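Long-range contacts in branched-chain amino acid aminotransferase (Thermoproteus uzoniensis, PDB 5CE8), which probably transfers the amino group of leucine, isoleucine or valine to 2-oxoglutarate, using pyridoxal 5'-phosphate as cofactor: residues Arg151-Lys162 and Glu216-Thr224; Ile186-Val194 and Lys242-Tyr250. All coordinates share one frame; numbering follows the deposited sequence.

Contact 1. Residues Arg151-Lys162 and Glu216-Thr224. With PLP (pyridoxal-5'-phosphate), chain D.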
loop_
_atom_site.group_PDB
_atom_site.type_symbol
_atom_site.label_atom_id
_atom_site.label_comp_id
_atom_site.label_asym_id
_atom_site.label_seq_id
_atom_site.Cartn_x
_atom_site.Cartn_y
_atom_site.Cartn_z
ATOM N N ARG A 151 -10.641 -4.680 6.944
ATOM C CA ARG A 151 -11.656 -3.628 6.977
ATOM C C ARG A 151 -11.663 -2.773 5.703
ATOM O O ARG A 151 -10.632 -2.317 5.220
ATOM C CB ARG A 151 -11.442 -2.733 8.210
ATOM C CG ARG A 151 -12.408 -1.625 8.492
ATOM C CD ARG A 151 -13.816 -1.960 9.067
ATOM N NE ARG A 151 -14.367 -0.685 9.548
ATOM C CZ ARG A 151 -15.641 -0.241 9.451
ATOM N NH1 ARG A 151 -16.613 -0.999 8.990
ATOM N NH2 ARG A 151 -15.945 0.996 9.879
ATOM N N VAL A 152 -12.832 -2.467 5.219
ATOM C CA VAL A 152 -12.928 -1.771 3.958
ATOM C C VAL A 152 -12.287 -0.372 4.278
ATOM O O VAL A 152 -12.446 0.141 5.413
ATOM C CB VAL A 152 -14.373 -1.771 3.351
ATOM C CG1 VAL A 152 -15.408 -1.151 4.172
ATOM C CG2 VAL A 152 -14.389 -1.040 2.038
ATOM N N HIS A 153 -11.582 0.209 3.322
ATOM C CA HIS A 153 -10.723 1.366 3.512
ATOM C C HIS A 153 -11.464 2.683 3.174
ATOM O O HIS A 153 -12.329 2.709 2.293
ATOM C CB HIS A 153 -9.485 1.207 2.643
ATOM C CG HIS A 153 -8.360 2.147 3.012
ATOM N ND1 HIS A 153 -8.102 3.305 2.323
ATOM C CD2 HIS A 153 -7.455 2.105 4.028
ATOM C CE1 HIS A 153 -7.113 3.946 2.900
ATOM N NE2 HIS A 153 -6.680 3.218 3.925
ATOM N N THR A 154 -11.141 3.757 3.902
ATOM C CA THR A 154 -11.755 5.112 3.660
ATOM C C THR A 154 -11.672 5.641 2.191
ATOM O O THR A 154 -12.593 6.371 1.726
ATOM C CB THR A 154 -11.168 6.172 4.699
ATOM O OG1 THR A 154 -11.720 7.496 4.546
ATOM C CG2 THR A 154 -9.599 6.341 4.484
ATOM N N SER A 155 -10.545 5.320 1.499
ATOM C CA SER A 155 -10.291 5.629 0.067
ATOM C C SER A 155 -11.306 4.993 -0.877
ATOM O O SER A 155 -11.384 5.382 -2.047
ATOM C CB SER A 155 -8.896 5.134 -0.391
ATOM O OG SER A 155 -8.844 3.710 -0.486
ATOM N N MET A 156 -12.084 4.031 -0.369
ATOM C CA MET A 156 -13.060 3.289 -1.159
ATOM C C MET A 156 -14.531 3.334 -0.699
ATOM O O MET A 156 -15.433 3.343 -1.563
ATOM C CB MET A 156 -12.601 1.804 -1.151
ATOM C CG MET A 156 -11.184 1.580 -1.626
ATOM S SD MET A 156 -10.530 -0.020 -0.994
ATOM C CE MET A 156 -8.865 0.369 -1.506
ATOM N N MET A 157 -14.784 3.365 0.625
ATOM C CA MET A 157 -16.118 3.719 1.143
ATOM C C MET A 157 -15.993 4.508 2.455
ATOM O O MET A 157 -14.989 4.353 3.125
ATOM C CB MET A 157 -16.947 2.492 1.411
ATOM C CG MET A 157 -17.287 1.566 0.202
ATOM S SD MET A 157 -18.208 0.178 0.893
ATOM C CE MET A 157 -18.507 -0.541 -0.686
ATOM N N PRO A 158 -17.056 5.236 2.860
ATOM C CA PRO A 158 -16.938 6.162 3.993
ATOM C C PRO A 158 -17.285 5.475 5.261
ATOM O O PRO A 158 -18.391 5.607 5.789
ATOM C CB PRO A 158 -17.872 7.353 3.626
ATOM C CG PRO A 158 -18.699 6.869 2.592
ATOM C CD PRO A 158 -18.097 5.672 1.942
ATOM N N VAL A 159 -16.287 4.703 5.737
ATOM C CA VAL A 159 -16.414 3.818 6.828
ATOM C C VAL A 159 -16.957 4.384 8.118
ATOM O O VAL A 159 -17.648 3.701 8.861
ATOM C CB VAL A 159 -15.157 3.057 7.112
ATOM C CG1 VAL A 159 -15.113 1.984 6.074
ATOM C CG2 VAL A 159 -13.920 3.945 7.094
ATOM N N MET A 160 -16.760 5.673 8.330
ATOM C CA MET A 160 -17.297 6.327 9.546
ATOM C C MET A 160 -18.812 6.411 9.461
ATOM O O MET A 160 -19.413 6.720 10.410
ATOM C CB MET A 160 -16.705 7.718 9.677
ATOM C CG MET A 160 -15.175 7.614 9.846
ATOM S SD MET A 160 -14.181 8.940 10.558
ATOM C CE MET A 160 -15.397 9.673 11.624
ATOM N N ALA A 161 -19.385 6.273 8.296
ATOM C CA ALA A 161 -20.829 6.271 8.206
ATOM C C ALA A 161 -21.291 4.862 8.490
ATOM O O ALA A 161 -20.691 3.927 7.969
ATOM C CB ALA A 161 -21.232 6.657 6.859
ATOM N N LYS A 162 -22.424 4.723 9.192
ATOM C CA LYS A 162 -23.033 3.422 9.485
ATOM C C LYS A 162 -23.881 3.074 8.300
ATOM O O LYS A 162 -25.145 3.152 8.286
ATOM C CB LYS A 162 -23.754 3.503 10.801
ATOM C CG LYS A 162 -23.910 2.114 11.440
ATOM C CD LYS A 162 -24.260 2.255 12.968
ATOM C CE LYS A 162 -24.428 0.939 13.636
ATOM N NZ LYS A 162 -23.078 0.296 13.755
ATOM N N GLU A 216 -9.126 7.820 12.977
ATOM C CA GLU A 216 -8.576 7.845 11.659
ATOM C C GLU A 216 -8.250 6.482 11.090
ATOM O O GLU A 216 -7.910 6.391 9.929
ATOM C CB GLU A 216 -7.339 8.751 11.619
ATOM C CG GLU A 216 -6.255 8.491 12.603
ATOM C CD GLU A 216 -6.380 9.349 13.899
ATOM O OE1 GLU A 216 -7.506 9.747 14.321
ATOM O OE2 GLU A 216 -5.359 9.625 14.517
ATOM N N ASP A 217 -8.193 5.462 11.950
ATOM C CA ASP A 217 -7.717 4.160 11.547
ATOM C C ASP A 217 -8.712 3.360 10.642
ATOM O O ASP A 217 -8.337 2.338 10.089
ATOM C CB ASP A 217 -7.214 3.318 12.714
ATOM C CG ASP A 217 -5.658 3.524 13.013
ATOM O OD1 ASP A 217 -5.070 4.512 12.532
ATOM O OD2 ASP A 217 -5.092 2.720 13.783
ATOM N N GLY A 218 -9.967 3.829 10.501
ATOM C CA GLY A 218 -10.942 3.097 9.791
ATOM C C GLY A 218 -12.075 2.548 10.650
ATOM O O GLY A 218 -12.705 1.742 10.174
ATOM N N ILE A 219 -12.289 3.005 11.901
ATOM C CA ILE A 219 -13.412 2.546 12.776
ATOM C C ILE A 219 -14.714 3.271 12.490
ATOM O O ILE A 219 -14.728 4.353 11.830
ATOM C CB ILE A 219 -13.092 2.660 14.297
ATOM C CG1 ILE A 219 -12.772 4.123 14.710
ATOM C CG2 ILE A 219 -11.846 1.837 14.655
ATOM C CD1 ILE A 219 -12.777 4.371 16.200
ATOM N N LEU A 220 -15.812 2.637 12.907
ATOM C CA LEU A 220 -16.996 3.409 13.138
ATOM C C LEU A 220 -16.855 3.967 14.575
ATOM O O LEU A 220 -16.401 3.236 15.463
ATOM C CB LEU A 220 -18.188 2.502 12.942
ATOM C CG LEU A 220 -19.377 3.463 13.041
ATOM C CD1 LEU A 220 -20.128 3.376 11.730
ATOM C CD2 LEU A 220 -20.144 3.250 14.300
ATOM N N GLU A 221 -17.095 5.266 14.734
ATOM C CA GLU A 221 -17.088 6.005 16.018
ATOM C C GLU A 221 -18.232 5.518 16.933
ATOM O O GLU A 221 -19.255 6.090 16.949
ATOM C CB GLU A 221 -17.161 7.510 15.810
ATOM C CG GLU A 221 -16.965 8.299 17.128
ATOM C CD GLU A 221 -16.791 9.788 16.914
ATOM O OE1 GLU A 221 -16.955 10.272 15.762
ATOM O OE2 GLU A 221 -16.538 10.526 17.916
ATOM N N GLY A 222 -18.037 4.450 17.686
ATOM C CA GLY A 222 -19.095 3.892 18.439
ATOM C C GLY A 222 -19.409 4.836 19.588
ATOM O O GLY A 222 -18.508 5.491 20.183
ATOM N N ILE A 223 -20.676 4.832 19.905
ATOM C CA ILE A 223 -21.259 5.488 21.036
ATOM C C ILE A 223 -21.024 4.666 22.312
ATOM O O ILE A 223 -20.932 5.249 23.374
ATOM C CB ILE A 223 -22.735 5.758 20.790
ATOM C CG1 ILE A 223 -22.777 6.931 19.816
ATOM C CG2 ILE A 223 -23.477 6.135 22.090
ATOM C CD1 ILE A 223 -24.078 7.277 19.172
ATOM N N THR A 224 -20.940 3.352 22.222
ATOM C CA THR A 224 -20.479 2.577 23.347
ATOM C C THR A 224 -19.003 2.902 23.633
ATOM O O THR A 224 -18.619 3.083 24.805
ATOM C CB THR A 224 -20.707 1.064 23.107
ATOM O OG1 THR A 224 -22.104 0.852 22.747
ATOM C CG2 THR A 224 -20.419 0.312 24.375
HETATM N N1 PLP D . -18.166 -0.961 14.791
HETATM C C2 PLP D . -18.849 -0.973 13.651
HETATM C C2A PLP D . -18.202 -1.410 12.371
HETATM C C3 PLP D . -20.271 -0.659 13.628
HETATM O O3 PLP D . -20.990 -0.772 12.441
HETATM C C4 PLP D . -20.922 -0.267 14.908
HETATM C C4A PLP D . -22.388 0.102 15.007
HETATM C C5 PLP D . -20.035 -0.258 16.106
HETATM C C6 PLP D . -18.669 -0.626 15.941
HETATM C C5A PLP D . -20.489 0.037 17.507
HETATM O O4P PLP D . -21.114 1.266 17.607
HETATM P P PLP D . -22.105 1.519 18.807
HETATM O O1P PLP D . -23.256 0.456 18.780
HETATM O O2P PLP D . -21.282 1.610 20.020
HETATM O O3P PLP D . -22.817 2.819 18.558
#
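Leu220 is wedged between the backbone of residues 160-162 and the ring of PLP. Leu220 CD1 lies 3.7 Å from Lys162 CB, and the two side chains cross at about a right angle. Leu220 CB and CD2 lie against the pyridine ring, with Leu220 CB 3.6 Å from C2 of PLP. With CG anti to the backbone N (chi1 -173°) and chi2 at an unstaggered 120°, CD1 faces Lys162 and CD2 faces C4 of PLP. Beside it, the guanidinium of Arg151 grips the carbonyl of Gly218. Arg151 NE donates to Gly218 O over 3.0 Å, close to the guanidinium plane and nearly along the C=O axis. Arg151 NH2 adds weak bonds to Gly218 O and Val159 O, and Val159 CG1 lies over one guanidinium face.

This is the cofactor site of a class-IV aminotransferase. Lys162 NZ is joined covalently to C4A of PLP, the link of an internal aldimine. The phosphate sits at the start of helix 223-235. There Thr224 N donates to PLP O2P at 2.8 Å. Thr224 OG1 donates to the same oxygen, and Ile223 N to PLP O3P.

Packing is looser toward Met160 and Glu221, which are partly exposed. Met160 CG touches Ile219 O at 3.8 Å, while Met160 CE stays 4.5 Å from Glu221 OE1. The Glu221 carboxylate forms a salt bridge with Arg206 of a neighbouring subunit.

Contact 2. Residues Ile186-Val194 and Lys242-Tyr250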
loop_
_atom_site.group_PDB
_atom_site.type_symbol
_atom_site.label_atom_id
_atom_site.label_comp_id
_atom_site.label_asym_id
_atom_site.label_seq_id
_atom_site.Cartn_x
_atom_site.Cartn_y
_atom_site.Cartn_z
ATOM N N ILE A 186 -11.800 -10.307 14.469
ATOM C CA ILE A 186 -11.072 -9.018 14.568
ATOM C C ILE A 186 -10.580 -8.729 13.191
ATOM O O ILE A 186 -9.992 -9.566 12.592
ATOM C CB ILE A 186 -9.870 -9.042 15.602
ATOM C CG1 ILE A 186 -10.397 -8.827 17.039
ATOM C CG2 ILE A 186 -8.923 -7.850 15.426
ATOM C CD1 ILE A 186 -9.650 -9.584 18.025
ATOM N N MET A 187 -10.646 -7.454 12.763
ATOM C CA MET A 187 -10.246 -7.084 11.463
ATOM C C MET A 187 -9.136 -6.048 11.556
ATOM O O MET A 187 -9.253 -5.050 12.340
ATOM C CB MET A 187 -11.429 -6.406 10.698
ATOM C CG MET A 187 -12.390 -7.410 10.054
ATOM S SD MET A 187 -13.559 -6.627 8.879
ATOM C CE MET A 187 -14.548 -6.124 10.151
ATOM N N LEU A 188 -8.080 -6.307 10.813
ATOM C CA LEU A 188 -6.991 -5.363 10.565
ATOM C C LEU A 188 -7.435 -4.374 9.488
ATOM O O LEU A 188 -8.188 -4.732 8.595
ATOM C CB LEU A 188 -5.779 -6.070 10.105
ATOM C CG LEU A 188 -5.206 -7.129 11.016
ATOM C CD1 LEU A 188 -3.801 -7.600 10.638
ATOM C CD2 LEU A 188 -5.173 -6.596 12.465
ATOM N N ASN A 189 -6.986 -3.125 9.560
ATOM C CA ASN A 189 -7.134 -2.181 8.439
ATOM C C ASN A 189 -6.086 -2.423 7.266
ATOM O O ASN A 189 -5.269 -3.367 7.345
ATOM C CB ASN A 189 -7.172 -0.745 8.927
ATOM C CG ASN A 189 -5.808 -0.229 9.413
ATOM O OD1 ASN A 189 -4.808 -0.999 9.502
ATOM N ND2 ASN A 189 -5.823 0.994 9.933
ATOM N N ALA A 190 -6.107 -1.616 6.188
ATOM C CA ALA A 190 -5.257 -1.916 5.007
ATOM C C ALA A 190 -3.777 -1.784 5.394
ATOM O O ALA A 190 -2.910 -2.339 4.789
ATOM C CB ALA A 190 -5.495 -0.968 3.919
ATOM N N GLU A 191 -3.514 -1.013 6.412
ATOM C CA GLU A 191 -2.160 -0.674 6.856
ATOM C C GLU A 191 -1.719 -1.687 7.915
ATOM O O GLU A 191 -0.612 -1.588 8.456
ATOM C CB GLU A 191 -2.116 0.759 7.422
ATOM C CG GLU A 191 -2.406 1.885 6.375
ATOM C CD GLU A 191 -3.881 2.243 6.176
ATOM O OE1 GLU A 191 -4.742 1.624 6.850
ATOM O OE2 GLU A 191 -4.205 3.185 5.305
ATOM N N GLY A 192 -2.581 -2.616 8.250
ATOM C CA GLY A 192 -2.220 -3.740 9.102
ATOM C C GLY A 192 -2.460 -3.604 10.590
ATOM O O GLY A 192 -2.019 -4.432 11.323
ATOM N N LYS A 193 -3.173 -2.547 11.015
ATOM C CA LYS A 193 -3.426 -2.222 12.400
ATOM C C LYS A 193 -4.801 -2.758 12.724
ATOM O O LYS A 193 -5.686 -2.653 11.859
ATOM C CB LYS A 193 -3.531 -0.756 12.690
ATOM C CG LYS A 193 -2.391 0.124 12.242
ATOM C CD LYS A 193 -1.008 -0.330 12.745
ATOM C CE LYS A 193 0.038 0.630 12.138
ATOM N NZ LYS A 193 0.222 0.300 10.686
ATOM N N VAL A 194 -4.961 -3.292 13.947
ATOM C CA VAL A 194 -6.299 -3.778 14.466
ATOM C C VAL A 194 -7.296 -2.613 14.462
ATOM O O VAL A 194 -7.041 -1.525 15.003
ATOM C CB VAL A 194 -6.136 -4.342 15.913
ATOM C CG1 VAL A 194 -7.482 -4.739 16.592
ATOM C CG2 VAL A 194 -5.251 -5.548 15.920
ATOM N N LYS A 242 -4.740 5.199 20.162
ATOM C CA LYS A 242 -3.492 4.953 19.426
ATOM C C LYS A 242 -3.660 3.657 18.574
ATOM O O LYS A 242 -4.347 2.683 18.978
ATOM C CB LYS A 242 -2.448 4.846 20.524
ATOM C CG LYS A 242 -0.987 4.719 20.266
ATOM N N SER A 243 -2.961 3.580 17.453
ATOM C CA SER A 243 -3.046 2.372 16.667
ATOM C C SER A 243 -2.591 1.164 17.453
ATOM O O SER A 243 -1.670 1.305 18.317
ATOM C CB SER A 243 -2.254 2.501 15.404
ATOM O OG SER A 243 -2.780 3.588 14.700
ATOM N N ILE A 244 -3.312 0.053 17.263
ATOM C CA ILE A 244 -3.012 -1.204 17.914
ATOM C C ILE A 244 -2.445 -2.226 16.928
ATOM O O ILE A 244 -3.066 -2.472 15.984
ATOM C CB ILE A 244 -4.314 -1.757 18.572
ATOM C CG1 ILE A 244 -4.577 -0.918 19.820
ATOM C CG2 ILE A 244 -4.095 -3.185 19.054
ATOM C CD1 ILE A 244 -5.905 -1.190 20.434
ATOM N N THR A 245 -1.311 -2.896 17.207
ATOM C CA THR A 245 -0.921 -3.988 16.337
ATOM C C THR A 245 -1.499 -5.349 16.841
ATOM O O THR A 245 -1.896 -5.493 17.953
ATOM C CB THR A 245 0.567 -4.114 16.298
ATOM O OG1 THR A 245 0.988 -4.370 17.616
ATOM C CG2 THR A 245 1.174 -2.828 15.836
ATOM N N ARG A 246 -1.455 -6.326 15.973
ATOM C CA ARG A 246 -1.644 -7.658 16.343
ATOM C C ARG A 246 -0.771 -8.161 17.555
ATOM O O ARG A 246 -1.301 -8.733 18.446
ATOM C CB ARG A 246 -1.444 -8.431 15.106
ATOM C CG ARG A 246 -1.365 -9.937 15.159
ATOM C CD ARG A 246 -1.045 -10.277 13.682
ATOM N NE ARG A 246 -1.723 -11.455 13.530
ATOM C CZ ARG A 246 -2.420 -11.890 12.526
ATOM N NH1 ARG A 246 -2.364 -11.412 11.276
ATOM N NH2 ARG A 246 -3.050 -12.995 12.888
ATOM N N GLU A 247 0.519 -7.891 17.529
ATOM C CA GLU A 247 1.434 -8.117 18.666
ATOM C C GLU A 247 0.986 -7.555 20.023
ATOM O O GLU A 247 1.038 -8.256 21.005
ATOM C CB GLU A 247 2.902 -7.690 18.339
ATOM C CG GLU A 247 3.417 -8.329 17.016
ATOM C CD GLU A 247 3.327 -7.352 15.929
ATOM O OE1 GLU A 247 2.192 -7.167 15.414
ATOM O OE2 GLU A 247 4.372 -6.762 15.659
ATOM N N GLU A 248 0.424 -6.377 20.060
ATOM C CA GLU A 248 -0.091 -5.741 21.285
ATOM C C GLU A 248 -1.375 -6.434 21.678
ATOM O O GLU A 248 -1.697 -6.498 22.854
ATOM C CB GLU A 248 -0.360 -4.240 21.085
ATOM C CG GLU A 248 0.898 -3.472 20.772
ATOM C CD GLU A 248 0.624 -2.062 20.392
ATOM O OE1 GLU A 248 -0.344 -1.837 19.611
ATOM O OE2 GLU A 248 1.440 -1.159 20.823
ATOM N N LEU A 249 -2.099 -6.984 20.730
ATOM C CA LEU A 249 -3.319 -7.709 21.122
ATOM C C LEU A 249 -2.946 -9.080 21.854
ATOM O O LEU A 249 -3.550 -9.496 22.907
ATOM C CB LEU A 249 -4.110 -8.070 19.889
ATOM C CG LEU A 249 -5.587 -7.671 19.737
ATOM C CD1 LEU A 249 -6.169 -8.572 18.654
ATOM C CD2 LEU A 249 -6.415 -7.753 21.000
ATOM N N TYR A 250 -2.054 -9.810 21.185
ATOM C CA TYR A 250 -1.516 -11.107 21.628
ATOM C C TYR A 250 -0.937 -11.010 23.037
ATOM O O TYR A 250 -1.022 -11.987 23.784
ATOM C CB TYR A 250 -0.459 -11.572 20.642
ATOM C CG TYR A 250 -0.923 -12.232 19.331
ATOM C CD1 TYR A 250 -2.273 -12.209 18.899
ATOM C CD2 TYR A 250 -0.021 -12.829 18.538
ATOM C CE1 TYR A 250 -2.656 -12.810 17.696
ATOM C CE2 TYR A 250 -0.335 -13.388 17.344
ATOM C CZ TYR A 250 -1.695 -13.431 16.951
ATOM O OH TYR A 250 -1.969 -14.014 15.762
HETATM O O HOH W 1 -0.656 -6.236 12.927
HETATM O O HOH W 2 -5.368 0.643 15.215
#
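Ile186 and Leu249 meet tip to tip, with their CD1 atoms 3.7 Å apart. Val194 extends this apolar centre. Val194 CG2 faces Leu249 CD1 at 4.2 Å. Val194 CB packs on Ile244 CG2 at 3.9 Å. Val194 CG2 is anti to the carbonyl carbon (chi1, measured to CG1, is 174°) and rests near Thr245 C and Arg246 N. Ile202 and Ile204 of strand 201-206 also border the cluster.

The contact joins a beta hairpin, strands 184-188 and 194-197, to the short helix 246-250. Val194 N donates to Ile244 O over 2.9 Å. Two waters bridge the backbones further: one links Gly192 O to Arg246 N, the other Val194 O to Ile244 N. Thr245 is the N-cap of the helix and forms a capping box with Glu248. Thr245 OG1 accepts from Glu248 N, and Glu248 OE1 accepts from Thr245 N at 2.8 Å.

Toward the polar edge, Lys193 CG is 4.0 Å from Ser243 CB. Lys193 NZ turns back to donate to Glu191 O at 3.0 Å. The Arg246 side chain crosses that of Leu188 at about a right angle. The Arg246 guanidinium forms a salt bridge with Asp271 of the same chain and a hydrogen bond with Ser148 of a neighbouring subunit.

The centres of the two contacts lie about 15 Å apart, and the segments of one interleave with those of the other in sequence. Contact 1 forms part of the PLP site, which Arg66, Tyr167 and Thr260 help complete. Contact 2 lies further out, with the side chain of Ile186 about 11 Å from PLP. The two contacts touch each other directly. Asp217 OD2 and Ser243 OG are 2.6 Å apart, a probable hydrogen bond. His153 NE2 and Glu191 OE2, 2.8 Å apart, probably form another. His153 also packs on Ala190. The contacts meet again between subunits: the carboxylate of Glu247 of a neighbouring subunit is hydrogen-bonded to Thr154 OG1 and Met160 N.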